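Local coordinates for protein WYL1 (Ruminococcus sp., PDB 6OAW) that probably acts as an accessory modulator of the type VI-D CRISPR-Cas system, in the form of a WYL-domain protein with two chains in its assembly, at residues Leu326-Pro330 with Gln352-Phe357; Leu86-Phe90 with Ala167-Tyr172; Leu118-Tyr122 with Asn154-Ser158. All blocks are in the same frame, centred on the assembly; numbering follows the deposited sequence.

Contact 1: residues Leu326-Pro330 with Gln352-Phe357; sequences LYQRP and QVKYYF
A proline-led loop fits against the final turns of helix 350-357 in the C-terminal part of the chain, after the main antiparallel sheet. Residues 326-330 leave helix 316-324 through a type II beta turn from Leu-326 to Arg-329, closed by Arg-329 N to Leu-326 O at 3.1 Å. Tyr-327 has phi/psi -54/115 and Gln-328 56/29. Residues 352-357 are helical, and the register sets Arg-329 by Tyr-356 (CA-CA 6.1 Å) and Pro-330 by Val-353 (CA-CA 5.9 Å).

The main projection is the Pro-330 ring, C-gamma endo, which enters a hollow made by positions 352, 353, 356 and 357. One wall is the Tyr-356 ring (chi1 t): Pro-330 CD sits 3.8 Å from its centroid, 25° off the normal, a CH-pi contact. Arg-329 CG lies over the same face as Pro-330 CD, 4.1 Å from the Tyr-356 centroid, while the guanidinium runs on to Phe-322 O. Pro-330 CB meets Val-353 CG2 at 4.2 Å and Pro-330 CG meets Phe-357 CE2 at 3.9 Å. Tyr-327 O lies at the edge of the Tyr-356 ring, 3.6 Å from Tyr-356 CD1, and Tyr-356 OH bonds to Ile-325 O. The Tyr-327 ring stacks on Tyr-327 of the second subunit, so the turn itself forms part of the subunit interface.

Gln-352, extended (t, t), sends NE2 to Gln-328 O (3.2 Å, N-H...O 163°). The arrangement is a CH-pi seat of proline and arginine methylene on a tyrosine face, joining loop to helix. Fit therefore depends on shape against Tyr-356, while the Gln-352 bond supplies direction.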
ATOM      1  N   LEU B 326     -13.055 -10.246  -4.651  1.00 51.83           N
ATOM      2  CA  LEU B 326     -13.952  -9.092  -4.451  1.00 51.76           C
ATOM      3  C   LEU B 326     -13.610  -7.995  -5.453  1.00 49.65           C
ATOM      4  O   LEU B 326     -14.506  -7.190  -5.762  1.00 50.37           O
ATOM      5  CB  LEU B 326     -13.787  -8.598  -3.013  1.00 55.33           C
ATOM      6  CG  LEU B 326     -14.235  -9.600  -1.958  1.00 59.00           C
ATOM      7  CD1 LEU B 326     -14.284  -8.954  -0.580  1.00 63.55           C
ATOM      8  CD2 LEU B 326     -15.605 -10.184  -2.260  1.00 59.06           C
ATOM      9  N   TYR B 327     -12.372  -7.934  -5.926  1.00 48.01           N
ATOM     10  CA  TYR B 327     -11.879  -6.828  -6.787  1.00 47.56           C
ATOM     11  C   TYR B 327     -12.797  -6.651  -7.991  1.00 44.51           C
ATOM     12  O   TYR B 327     -12.826  -7.546  -8.823  1.00 40.22           O
ATOM     13  CB  TYR B 327     -10.451  -7.079  -7.283  1.00 46.09           C
ATOM     14  CG  TYR B 327      -9.901  -5.957  -8.127  1.00 45.56           C
ATOM     15  CD1 TYR B 327      -9.729  -4.699  -7.583  1.00 48.75           C
ATOM     16  CD2 TYR B 327      -9.571  -6.143  -9.464  1.00 43.30           C
ATOM     17  CE1 TYR B 327      -9.202  -3.659  -8.338  1.00 49.60           C
ATOM     18  CE2 TYR B 327      -9.089  -5.107 -10.243  1.00 43.47           C
ATOM     19  CZ  TYR B 327      -8.884  -3.866  -9.671  1.00 46.29           C
ATOM     20  OH  TYR B 327      -8.390  -2.855 -10.433  1.00 45.58           O
ATOM     21  N   GLN B 328     -13.482  -5.510  -8.099  1.00 45.97           N
ATOM     22  CA  GLN B 328     -14.312  -5.154  -9.302  1.00 46.62           C
ATOM     23  C   GLN B 328     -15.353  -6.253  -9.572  1.00 44.39           C
ATOM     24  O   GLN B 328     -15.734  -6.446 -10.732  1.00 46.05           O
ATOM     25  CB  GLN B 328     -13.396  -4.856 -10.500  1.00 44.94           C
ATOM     26  CG  GLN B 328     -12.710  -3.483 -10.350  1.00 49.38           C
ATOM     27  CD  GLN B 328     -11.847  -3.059 -11.519  1.00 48.44           C
ATOM     28  OE1 GLN B 328     -11.532  -3.869 -12.429  1.00 43.57           O
ATOM     29  NE2 GLN B 328     -11.504  -1.769 -11.473  1.00 48.07           N
ATOM     30  N   ARG B 329     -15.791  -6.963  -8.537  1.00 43.96           N
ATOM     31  CA  ARG B 329     -16.684  -8.131  -8.703  1.00 43.05           C
ATOM     32  C   ARG B 329     -18.069  -7.619  -9.096  1.00 42.23           C
ATOM     33  O   ARG B 329     -18.594  -6.739  -8.454  1.00 42.00           O
ATOM     34  CB  ARG B 329     -16.815  -8.930  -7.408  1.00 44.87           C
ATOM     35  CG  ARG B 329     -17.685 -10.167  -7.587  1.00 44.08           C
ATOM     36  CD  ARG B 329     -17.712 -11.009  -6.338  1.00 46.43           C
ATOM     37  NE  ARG B 329     -18.377 -10.311  -5.242  1.00 49.39           N
ATOM     38  CZ  ARG B 329     -18.540 -10.808  -4.017  1.00 51.23           C
ATOM     39  NH1 ARG B 329     -18.076 -12.007  -3.704  1.00 50.75           N
ATOM     40  NH2 ARG B 329     -19.181 -10.095  -3.114  1.00 53.66           N
ATOM     41  N   PRO B 330     -18.695  -8.148 -10.162  1.00 41.29           N
ATOM     42  CA  PRO B 330     -19.998  -7.646 -10.603  1.00 41.26           C
ATOM     43  C   PRO B 330     -21.174  -8.176  -9.757  1.00 42.89           C
ATOM     44  O   PRO B 330     -20.965  -9.047  -8.917  1.00 43.13           O
ATOM     45  CB  PRO B 330     -20.024  -8.134 -12.061  1.00 39.07           C
ATOM     46  CG  PRO B 330     -19.268  -9.437 -12.025  1.00 39.03           C
ATOM     47  CD  PRO B 330     -18.146  -9.213 -11.032  1.00 39.67           C
ATOM     48  N   GLN B 352     -17.289  -4.603 -17.136  1.00 39.28           N
ATOM     49  CA  GLN B 352     -16.834  -4.994 -15.776  1.00 39.26           C
ATOM     50  C   GLN B 352     -16.962  -6.503 -15.638  1.00 38.69           C
ATOM     51  O   GLN B 352     -16.066  -7.128 -15.061  1.00 37.22           O
ATOM     52  CB  GLN B 352     -17.636  -4.283 -14.700  1.00 39.83           C
ATOM     53  CG  GLN B 352     -17.233  -4.652 -13.280  1.00 39.94           C
ATOM     54  CD  GLN B 352     -18.125  -3.929 -12.291  1.00 42.71           C
ATOM     55  OE1 GLN B 352     -18.882  -3.030 -12.656  1.00 42.81           O
ATOM     56  NE2 GLN B 352     -18.077  -4.359 -11.044  1.00 42.63           N
ATOM     57  N   VAL B 353     -18.036  -7.089 -16.168  1.00 39.22           N
ATOM     58  CA  VAL B 353     -18.201  -8.580 -16.171  1.00 37.90           C
ATOM     59  C   VAL B 353     -16.980  -9.209 -16.863  1.00 36.73           C
ATOM     60  O   VAL B 353     -16.391 -10.148 -16.307  1.00 35.87           O
ATOM     61  CB  VAL B 353     -19.529  -9.001 -16.840  1.00 36.65           C
ATOM     62  CG1 VAL B 353     -19.781 -10.492 -16.708  1.00 35.81           C
ATOM     63  CG2 VAL B 353     -20.689  -8.245 -16.232  1.00 40.42           C
ATOM     64  N   LYS B 354     -16.646  -8.714 -18.045  1.00 35.78           N
ATOM     65  CA  LYS B 354     -15.510  -9.180 -18.880  1.00 35.78           C
ATOM     66  C   LYS B 354     -14.192  -9.060 -18.086  1.00 35.28           C
ATOM     67  O   LYS B 354     -13.412 -10.042 -18.012  1.00 31.60           O
ATOM     68  CB  LYS B 354     -15.459  -8.263 -20.102  1.00 37.82           C
ATOM     69  CG  LYS B 354     -15.225  -8.871 -21.453  1.00 40.47           C
ATOM     70  CD  LYS B 354     -14.291  -8.044 -22.296  1.00 43.44           C
ATOM     71  CE  LYS B 354     -14.816  -6.677 -22.659  1.00 46.04           C
ATOM     72  NZ  LYS B 354     -13.695  -5.751 -22.936  1.00 47.69           N
ATOM     73  N   TYR B 355     -13.930  -7.895 -17.482  1.00 36.78           N
ATOM     74  CA  TYR B 355     -12.693  -7.668 -16.686  1.00 37.82           C
ATOM     75  C   TYR B 355     -12.692  -8.592 -15.462  1.00 36.88           C
ATOM     76  O   TYR B 355     -11.615  -8.921 -14.974  1.00 39.25           O
ATOM     77  CB  TYR B 355     -12.486  -6.215 -16.234  1.00 39.70           C
ATOM     78  CG  TYR B 355     -12.219  -5.205 -17.319  1.00 41.68           C
ATOM     79  CD1 TYR B 355     -11.789  -5.586 -18.578  1.00 43.87           C
ATOM     80  CD2 TYR B 355     -12.345  -3.853 -17.065  1.00 46.17           C
ATOM     81  CE1 TYR B 355     -11.500  -4.646 -19.556  1.00 45.66           C
ATOM     82  CE2 TYR B 355     -12.081  -2.902 -18.032  1.00 48.37           C
ATOM     83  CZ  TYR B 355     -11.654  -3.302 -19.281  1.00 47.72           C
ATOM     84  OH  TYR B 355     -11.361  -2.365 -20.229  1.00 52.33           O
ATOM     85  N   TYR B 356     -13.845  -9.080 -15.009  1.00 35.39           N
ATOM     86  CA  TYR B 356     -13.868  -9.987 -13.838  1.00 35.82           C
ATOM     87  C   TYR B 356     -13.649 -11.446 -14.245  1.00 36.06           C
ATOM     88  O   TYR B 356     -12.873 -12.161 -13.577  1.00 35.96           O
ATOM     89  CB  TYR B 356     -15.180  -9.889 -13.084  1.00 35.58           C
ATOM     90  CG  TYR B 356     -15.158 -10.637 -11.788  1.00 36.95           C
ATOM     91  CD1 TYR B 356     -14.424 -10.180 -10.710  1.00 37.69           C
ATOM     92  CD2 TYR B 356     -15.815 -11.849 -11.653  1.00 37.29           C
ATOM     93  CE1 TYR B 356     -14.410 -10.871  -9.513  1.00 39.03           C
ATOM     94  CE2 TYR B 356     -15.776 -12.568 -10.470  1.00 37.92           C
ATOM     95  CZ  TYR B 356     -15.088 -12.068  -9.388  1.00 38.86           C
ATOM     96  OH  TYR B 356     -15.063 -12.756  -8.202  1.00 42.79           O
ATOM     97  N   PHE B 357     -14.357 -11.897 -15.286  1.00 34.43           N
ATOM     98  CA  PHE B 357     -14.393 -13.329 -15.647  1.00 32.85           C
ATOM     99  C   PHE B 357     -13.316 -13.672 -16.688  1.00 31.91           C
ATOM    100  O   PHE B 357     -13.172 -14.862 -16.979  1.00 30.48           O
ATOM    101  CB  PHE B 357     -15.800 -13.726 -16.053  1.00 32.77           C
ATOM    102  CG  PHE B 357     -16.764 -13.767 -14.906  1.00 34.16           C
ATOM    103  CD1 PHE B 357     -16.612 -14.703 -13.902  1.00 35.63           C
ATOM    104  CD2 PHE B 357     -17.840 -12.890 -14.849  1.00 35.02           C
ATOM    105  CE1 PHE B 357     -17.531 -14.752 -12.866  1.00 38.06           C
ATOM    106  CE2 PHE B 357     -18.732 -12.924 -13.793  1.00 35.95           C
ATOM    107  CZ  PHE B 357     -18.586 -13.865 -12.814  1.00 36.95           C
TER

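Contact 2: residues Leu86-Phe90 with Ala167-Tyr172; sequences LLNAF and AVYEDY
A type I beta turn from Leu-87 to Phe-90 (Phe-90 N to Leu-87 O 3.1 Å; Asn-88 -57/-27, Ala-89 -72/-28), in the loop before helix 92-96, docks by its small and aliphatic side chains on the C-terminal half of helix 161-172, a plain loop-on-helix packing in the helical N-terminal region. The register pairs Leu-87 with Asp-171 (CA-CA 6.5 Å) and, closer, Ala-89 with Val-168 (CA-CA 5.1 Å). The short approach is possible because Ala-89 presents only a methyl: its CB is 3.9 Å from both Ala-167 CB and Val-168 CG2. Leu-87 (m, t) brings CD1 to 4.1 Å from Val-168 CG1, and Phe-90 (chi1 m) turns its ring so that CE2 reaches Val-168 CG2 at 3.7 Å. Asp-171, also m, has OD2 2.8 Å from Ala-89 N; its OD1 accepts from a water at 3.1 Å, which Asn-88 ND2 reaches only weakly at 3.4 Å. Around it, Phe-90 packs on helix 55-71, Tyr-172 touches helices 30-44 and 177-184, and Asn-88 and Ala-167 meet Tyr-122 of helix 104-122.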
ATOM      1  N   LEU B  86      -1.895  15.418   3.708  1.00 41.83           N
ATOM      2  CA  LEU B  86      -1.038  16.075   4.716  1.00 41.16           C
ATOM      3  C   LEU B  86       0.119  15.125   5.016  1.00 40.13           C
ATOM      4  O   LEU B  86      -0.104  14.116   5.646  1.00 38.02           O
ATOM      5  CB  LEU B  86      -1.897  16.391   5.944  1.00 43.13           C
ATOM      6  CG  LEU B  86      -3.034  17.391   5.690  1.00 44.65           C
ATOM      7  CD1 LEU B  86      -4.027  17.397   6.836  1.00 43.99           C
ATOM      8  CD2 LEU B  86      -2.485  18.796   5.494  1.00 45.20           C
ATOM      9  N   LEU B  87       1.296  15.404   4.465  1.00 40.91           N
ATOM     10  CA  LEU B  87       2.489  14.551   4.624  1.00 41.05           C
ATOM     11  C   LEU B  87       3.003  14.696   6.050  1.00 40.57           C
ATOM     12  O   LEU B  87       3.058  15.837   6.541  1.00 40.71           O
ATOM     13  CB  LEU B  87       3.597  14.999   3.670  1.00 44.27           C
ATOM     14  CG  LEU B  87       3.412  14.704   2.203  1.00 45.39           C
ATOM     15  CD1 LEU B  87       4.697  15.032   1.466  1.00 48.76           C
ATOM     16  CD2 LEU B  87       3.030  13.240   2.019  1.00 46.54           C
ATOM     17  N   ASN B  88       3.440  13.579   6.623  1.00 41.09           N
ATOM     18  CA  ASN B  88       4.140  13.478   7.921  1.00 42.64           C
ATOM     19  C   ASN B  88       5.405  14.345   7.899  1.00 43.79           C
ATOM     20  O   ASN B  88       5.742  14.827   8.967  1.00 46.38           O
ATOM     21  CB  ASN B  88       4.392  12.016   8.262  1.00 44.02           C
ATOM     22  CG  ASN B  88       3.097  11.291   8.536  1.00 47.46           C
ATOM     23  OD1 ASN B  88       2.179  11.863   9.126  1.00 53.35           O
ATOM     24  ND2 ASN B  88       2.997  10.047   8.098  1.00 46.68           N
ATOM     25  N   ALA B  89       6.025  14.607   6.741  1.00 43.41           N
ATOM     26  CA  ALA B  89       7.260  15.425   6.641  1.00 44.11           C
ATOM     27  C   ALA B  89       6.965  16.903   6.903  1.00 42.95           C
ATOM     28  O   ALA B  89       7.904  17.615   7.325  1.00 41.62           O
ATOM     29  CB  ALA B  89       7.923  15.265   5.302  1.00 45.48           C
ATOM     30  N   PHE B  90       5.742  17.354   6.619  1.00 41.38           N
ATOM     31  CA  PHE B  90       5.283  18.724   6.952  1.00 43.30           C
ATOM     32  C   PHE B  90       4.730  18.714   8.387  1.00 42.94           C
ATOM     33  O   PHE B  90       4.065  17.759   8.788  1.00 40.59           O
ATOM     34  CB  PHE B  90       4.307  19.254   5.899  1.00 43.51           C
ATOM     35  CG  PHE B  90       5.007  19.641   4.621  1.00 46.12           C
ATOM     36  CD1 PHE B  90       5.656  20.869   4.497  1.00 47.10           C
ATOM     37  CD2 PHE B  90       5.099  18.736   3.565  1.00 44.84           C
ATOM     38  CE1 PHE B  90       6.313  21.210   3.320  1.00 48.09           C
ATOM     39  CE2 PHE B  90       5.760  19.078   2.399  1.00 45.61           C
ATOM     40  CZ  PHE B  90       6.354  20.310   2.272  1.00 46.57           C
ATOM     41  N   ALA B 167      12.876  13.705   3.446  1.00 49.23           N
ATOM     42  CA  ALA B 167      11.690  13.301   4.232  1.00 46.72           C
ATOM     43  C   ALA B 167      10.430  13.543   3.395  1.00 44.34           C
ATOM     44  O   ALA B 167       9.563  12.687   3.376  1.00 40.83           O
ATOM     45  CB  ALA B 167      11.660  14.047   5.531  1.00 45.73           C
ATOM     46  N   VAL B 168      10.339  14.684   2.725  1.00 44.24           N
ATOM     47  CA  VAL B 168       9.158  15.002   1.880  1.00 43.89           C
ATOM     48  C   VAL B 168       8.983  13.901   0.815  1.00 43.45           C
ATOM     49  O   VAL B 168       7.852  13.410   0.673  1.00 43.84           O
ATOM     50  CB  VAL B 168       9.275  16.400   1.257  1.00 44.25           C
ATOM     51  CG1 VAL B 168       8.293  16.596   0.109  1.00 45.08           C
ATOM     52  CG2 VAL B 168       9.073  17.474   2.295  1.00 44.34           C
ATOM     53  N   TYR B 169      10.049  13.522   0.101  1.00 45.29           N
ATOM     54  CA  TYR B 169       9.941  12.659  -1.112  1.00 45.56           C
ATOM     55  C   TYR B 169       9.836  11.197  -0.684  1.00 45.35           C
ATOM     56  O   TYR B 169       9.099  10.474  -1.354  1.00 44.75           O
ATOM     57  CB  TYR B 169      11.053  12.974  -2.122  1.00 46.00           C
ATOM     58  CG  TYR B 169      10.945  14.387  -2.634  1.00 46.24           C
ATOM     59  CD1 TYR B 169       9.771  14.845  -3.209  1.00 46.31           C
ATOM     60  CD2 TYR B 169      11.955  15.301  -2.417  1.00 47.86           C
ATOM     61  CE1 TYR B 169       9.619  16.163  -3.612  1.00 47.63           C
ATOM     62  CE2 TYR B 169      11.820  16.625  -2.800  1.00 50.34           C
ATOM     63  CZ  TYR B 169      10.651  17.064  -3.403  1.00 50.25           C
ATOM     64  OH  TYR B 169      10.563  18.374  -3.789  1.00 51.36           O
ATOM     65  N   GLU B 170      10.504  10.794   0.403  1.00 45.85           N
ATOM     66  CA  GLU B 170      10.340   9.428   0.970  1.00 44.75           C
ATOM     67  C   GLU B 170       8.890   9.271   1.435  1.00 42.64           C
ATOM     68  O   GLU B 170       8.303   8.194   1.193  1.00 42.82           O
ATOM     69  CB  GLU B 170      11.277   9.122   2.137  1.00 44.64           C
ATOM     70  CG  GLU B 170      12.738   9.130   1.777  1.00 47.92           C
ATOM     71  CD  GLU B 170      13.315   7.909   1.087  1.00 49.35           C
ATOM     72  OE1 GLU B 170      12.562   6.946   0.783  1.00 48.30           O
ATOM     73  OE2 GLU B 170      14.544   7.924   0.827  1.00 49.89           O
ATOM     74  N   ASP B 171       8.308  10.287   2.058  1.00 41.90           N
ATOM     75  CA  ASP B 171       6.892  10.198   2.511  1.00 42.37           C
ATOM     76  C   ASP B 171       5.951  10.175   1.293  1.00 41.45           C
ATOM     77  O   ASP B 171       5.020   9.370   1.281  1.00 40.32           O
ATOM     78  CB  ASP B 171       6.484  11.346   3.422  1.00 42.38           C
ATOM     79  CG  ASP B 171       6.873  11.169   4.865  1.00 44.99           C
ATOM     80  OD1 ASP B 171       7.501  10.139   5.180  1.00 48.31           O
ATOM     81  OD2 ASP B 171       6.585  12.097   5.634  1.00 45.53           O
ATOM     82  N   TYR B 172       6.187  11.036   0.309  1.00 40.81           N
ATOM     83  CA  TYR B 172       5.424  11.034  -0.962  1.00 41.27           C
ATOM     84  C   TYR B 172       5.328   9.593  -1.480  1.00 40.56           C
ATOM     85  O   TYR B 172       4.215   9.080  -1.664  1.00 40.21           O
ATOM     86  CB  TYR B 172       6.076  11.947  -1.998  1.00 41.55           C
ATOM     87  CG  TYR B 172       5.424  11.814  -3.345  1.00 41.94           C
ATOM     88  CD1 TYR B 172       4.216  12.429  -3.623  1.00 41.32           C
ATOM     89  CD2 TYR B 172       5.990  10.991  -4.309  1.00 42.10           C
ATOM     90  CE1 TYR B 172       3.611  12.286  -4.859  1.00 42.04           C
ATOM     91  CE2 TYR B 172       5.408  10.841  -5.547  1.00 42.72           C
ATOM     92  CZ  TYR B 172       4.213  11.485  -5.821  1.00 43.63           C
ATOM     93  OH  TYR B 172       3.689  11.303  -7.068  1.00 43.41           O
TER
HETATM   94  O   HOH W   1       5.679   8.317   6.909  1.00 48.61           O

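Contact 3: residues Leu118-Tyr122 with Asn154-Ser158; sequences LSAKY and NKVYS
Here the last turn of helix 104-122 packs against the C-terminal end of helix 151-156, which closes in a Schellman motif: Ser-158 is C-prime with positive phi (43/54), Leu-159 N pairs with Asn-154 O, and Ser-158 N bonds weakly to Lys-155 O at 3.3 Å. Along 118-122, Leu-118 (m, t) comes first, its CB 3.9 Å from Val-156 CG1. Ser-119 follows at the closest backbone approach, Ser-119 CA lying 4.8 Å from Val-156 CA. Ser-119 OG (chi1 m) lies 3.2 Å from Val-156 O and is also within reach of Ile-115 O of its own helix. Tyr-122 (chi1 m), whose OH accepts from Lys-121 NZ at 3.0 Å, then faces Tyr-157, where the backbone departs from the helix (phi/psi -102/14). The rings meet obliquely, centroids 5.6 Å apart and planes at 49°. Tyr-157 OH bonds to Ala-89 O, and over one face of the Tyr-122 ring this same oxygen lies 3.4 Å from Tyr-122 CD2.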
ATOM      1  N   LEU B 118       9.332  13.582  15.863  1.00 50.31           N
ATOM      2  CA  LEU B 118       9.519  13.772  14.402  1.00 51.62           C
ATOM      3  C   LEU B 118      11.024  13.917  14.090  1.00 55.32           C
ATOM      4  O   LEU B 118      11.473  13.311  13.117  1.00 55.90           O
ATOM      5  CB  LEU B 118       8.685  14.960  13.908  1.00 50.87           C
ATOM      6  CG  LEU B 118       7.165  14.751  13.938  1.00 49.01           C
ATOM      7  CD1 LEU B 118       6.436  16.033  13.582  1.00 47.21           C
ATOM      8  CD2 LEU B 118       6.739  13.608  13.023  1.00 48.65           C
ATOM      9  N   SER B 119      11.788  14.645  14.901  1.00 55.31           N
ATOM     10  CA  SER B 119      13.264  14.727  14.793  1.00 60.80           C
ATOM     11  C   SER B 119      13.878  13.324  14.815  1.00 62.72           C
ATOM     12  O   SER B 119      14.660  13.009  13.900  1.00 64.87           O
ATOM     13  CB  SER B 119      13.846  15.582  15.860  1.00 62.77           C
ATOM     14  OG  SER B 119      13.332  16.896  15.734  1.00 65.57           O
ATOM     15  N   ALA B 120      13.538  12.511  15.810  1.00 63.30           N
ATOM     16  CA  ALA B 120      14.112  11.154  15.987  1.00 64.01           C
ATOM     17  C   ALA B 120      13.764  10.287  14.774  1.00 62.75           C
ATOM     18  O   ALA B 120      14.632   9.515  14.362  1.00 63.94           O
ATOM     19  CB  ALA B 120      13.655  10.519  17.278  1.00 62.50           C
ATOM     20  N   LYS B 121      12.559  10.429  14.216  1.00 61.37           N
ATOM     21  CA  LYS B 121      12.061   9.576  13.108  1.00 61.95           C
ATOM     22  C   LYS B 121      12.809   9.857  11.793  1.00 64.41           C
ATOM     23  O   LYS B 121      13.197   8.866  11.134  1.00 64.20           O
ATOM     24  CB  LYS B 121      10.573   9.813  12.863  1.00 61.40           C
ATOM     25  CG  LYS B 121       9.940   8.887  11.836  1.00 61.35           C
ATOM     26  CD  LYS B 121       8.960   9.596  10.973  1.00 59.83           C
ATOM     27  CE  LYS B 121       8.109   8.637  10.178  1.00 59.60           C
ATOM     28  NZ  LYS B 121       7.005   9.347   9.499  1.00 59.81           N
ATOM     29  N   TYR B 122      12.995  11.131  11.420  1.00 64.00           N
ATOM     30  CA  TYR B 122      13.702  11.554  10.181  1.00 65.70           C
ATOM     31  C   TYR B 122      15.207  11.760  10.439  1.00 68.45           C
ATOM     32  O   TYR B 122      15.884  12.156   9.503  1.00 69.50           O
ATOM     33  CB  TYR B 122      13.030  12.801   9.590  1.00 62.67           C
ATOM     34  CG  TYR B 122      11.604  12.572   9.146  1.00 58.64           C
ATOM     35  CD1 TYR B 122      11.302  11.678   8.129  1.00 57.45           C
ATOM     36  CD2 TYR B 122      10.548  13.236   9.751  1.00 57.38           C
ATOM     37  CE1 TYR B 122       9.991  11.446   7.734  1.00 54.66           C
ATOM     38  CE2 TYR B 122       9.231  13.015   9.379  1.00 55.28           C
ATOM     39  CZ  TYR B 122       8.952  12.125   8.353  1.00 54.99           C
ATOM     40  OH  TYR B 122       7.652  11.910   7.993  1.00 52.08           O
ATOM     41  N   ASN B 154      12.003  23.740  10.219  1.00 54.64           N
ATOM     42  CA  ASN B 154      13.390  24.199  10.529  1.00 58.43           C
ATOM     43  C   ASN B 154      13.884  23.541  11.831  1.00 59.49           C
ATOM     44  O   ASN B 154      15.072  23.151  11.891  1.00 58.89           O
ATOM     45  CB  ASN B 154      13.471  25.728  10.562  1.00 58.62           C
ATOM     46  CG  ASN B 154      13.640  26.314   9.178  1.00 59.05           C
ATOM     47  OD1 ASN B 154      14.664  26.100   8.550  1.00 60.05           O
ATOM     48  ND2 ASN B 154      12.643  27.032   8.690  1.00 57.58           N
ATOM     49  N   LYS B 155      12.999  23.384  12.816  1.00 58.36           N
ATOM     50  CA  LYS B 155      13.330  22.786  14.133  1.00 60.05           C
ATOM     51  C   LYS B 155      13.434  21.267  14.003  1.00 56.59           C
ATOM     52  O   LYS B 155      14.427  20.700  14.476  1.00 56.51           O
ATOM     53  CB  LYS B 155      12.281  23.165  15.183  1.00 62.13           C
ATOM     54  CG  LYS B 155      12.389  24.577  15.761  1.00 64.74           C
ATOM     55  CD  LYS B 155      11.306  24.821  16.808  1.00 66.15           C
ATOM     56  CE  LYS B 155      11.185  26.267  17.241  1.00 69.35           C
ATOM     57  NZ  LYS B 155      11.612  26.441  18.644  1.00 71.55           N
ATOM     58  N   VAL B 156      12.459  20.628  13.356  1.00 54.36           N
ATOM     59  CA  VAL B 156      12.431  19.140  13.191  1.00 51.73           C
ATOM     60  C   VAL B 156      13.662  18.674  12.405  1.00 51.31           C
ATOM     61  O   VAL B 156      14.231  17.624  12.787  1.00 49.98           O
ATOM     62  CB  VAL B 156      11.126  18.662  12.539  1.00 49.54           C
ATOM     63  CG1 VAL B 156      11.244  17.223  12.044  1.00 48.69           C
ATOM     64  CG2 VAL B 156       9.956  18.785  13.531  1.00 48.61           C
ATOM     65  N   TYR B 157      14.041  19.400  11.352  1.00 50.91           N
ATOM     66  CA  TYR B 157      15.108  18.956  10.407  1.00 53.09           C
ATOM     67  C   TYR B 157      16.419  19.706  10.717  1.00 56.46           C
ATOM     68  O   TYR B 157      17.342  19.619   9.893  1.00 58.72           O
ATOM     69  CB  TYR B 157      14.608  19.103   8.967  1.00 50.85           C
ATOM     70  CG  TYR B 157      13.362  18.302   8.676  1.00 48.22           C
ATOM     71  CD1 TYR B 157      13.377  16.914   8.708  1.00 47.79           C
ATOM     72  CD2 TYR B 157      12.166  18.927   8.374  1.00 47.32           C
ATOM     73  CE1 TYR B 157      12.243  16.161   8.449  1.00 46.03           C
ATOM     74  CE2 TYR B 157      11.012  18.192   8.135  1.00 45.90           C
ATOM     75  CZ  TYR B 157      11.057  16.807   8.156  1.00 45.58           C
ATOM     76  OH  TYR B 157       9.931  16.081   7.922  1.00 45.83           O
ATOM     77  N   SER B 158      16.502  20.370  11.883  1.00 57.44           N
ATOM     78  CA  SER B 158      17.677  21.151  12.354  1.00 60.15           C
ATOM     79  C   SER B 158      18.260  21.987  11.205  1.00 61.30           C
ATOM     80  O   SER B 158      19.444  21.801  10.900  1.00 60.98           O
ATOM     81  CB  SER B 158      18.722  20.230  12.944  1.00 61.16           C
ATOM     82  OG  SER B 158      18.139  19.404  13.942  1.00 60.24           O
TER

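Contacts 2 and 3 share one helical region, their centres 12 Å apart: helix 104-122 of contact 3 touches helix 161-172 of contact 2, which follows helix 151-156 in the chain. Tyr-122 OH makes a weak hydrogen bond to Asp-171 OD2 (2.6 Å), and Tyr-157 OH probably a firmer one to Ala-89 O (2.6 Å). Contact 1 stands apart, about 19 Å from contact 2 and 27 Å from contact 3 by nearest atoms, across the chain's centre. Contacts 1 and 2 are buried loop-on-helix joints, the first built round one tyrosine face, the second from Ala, Val and Leu side chains with one phenylalanine, beside the Asp-171 carboxylate. Contact 3, partly buried, buries least (233 Å²). Contact 1 alone reaches the second subunit.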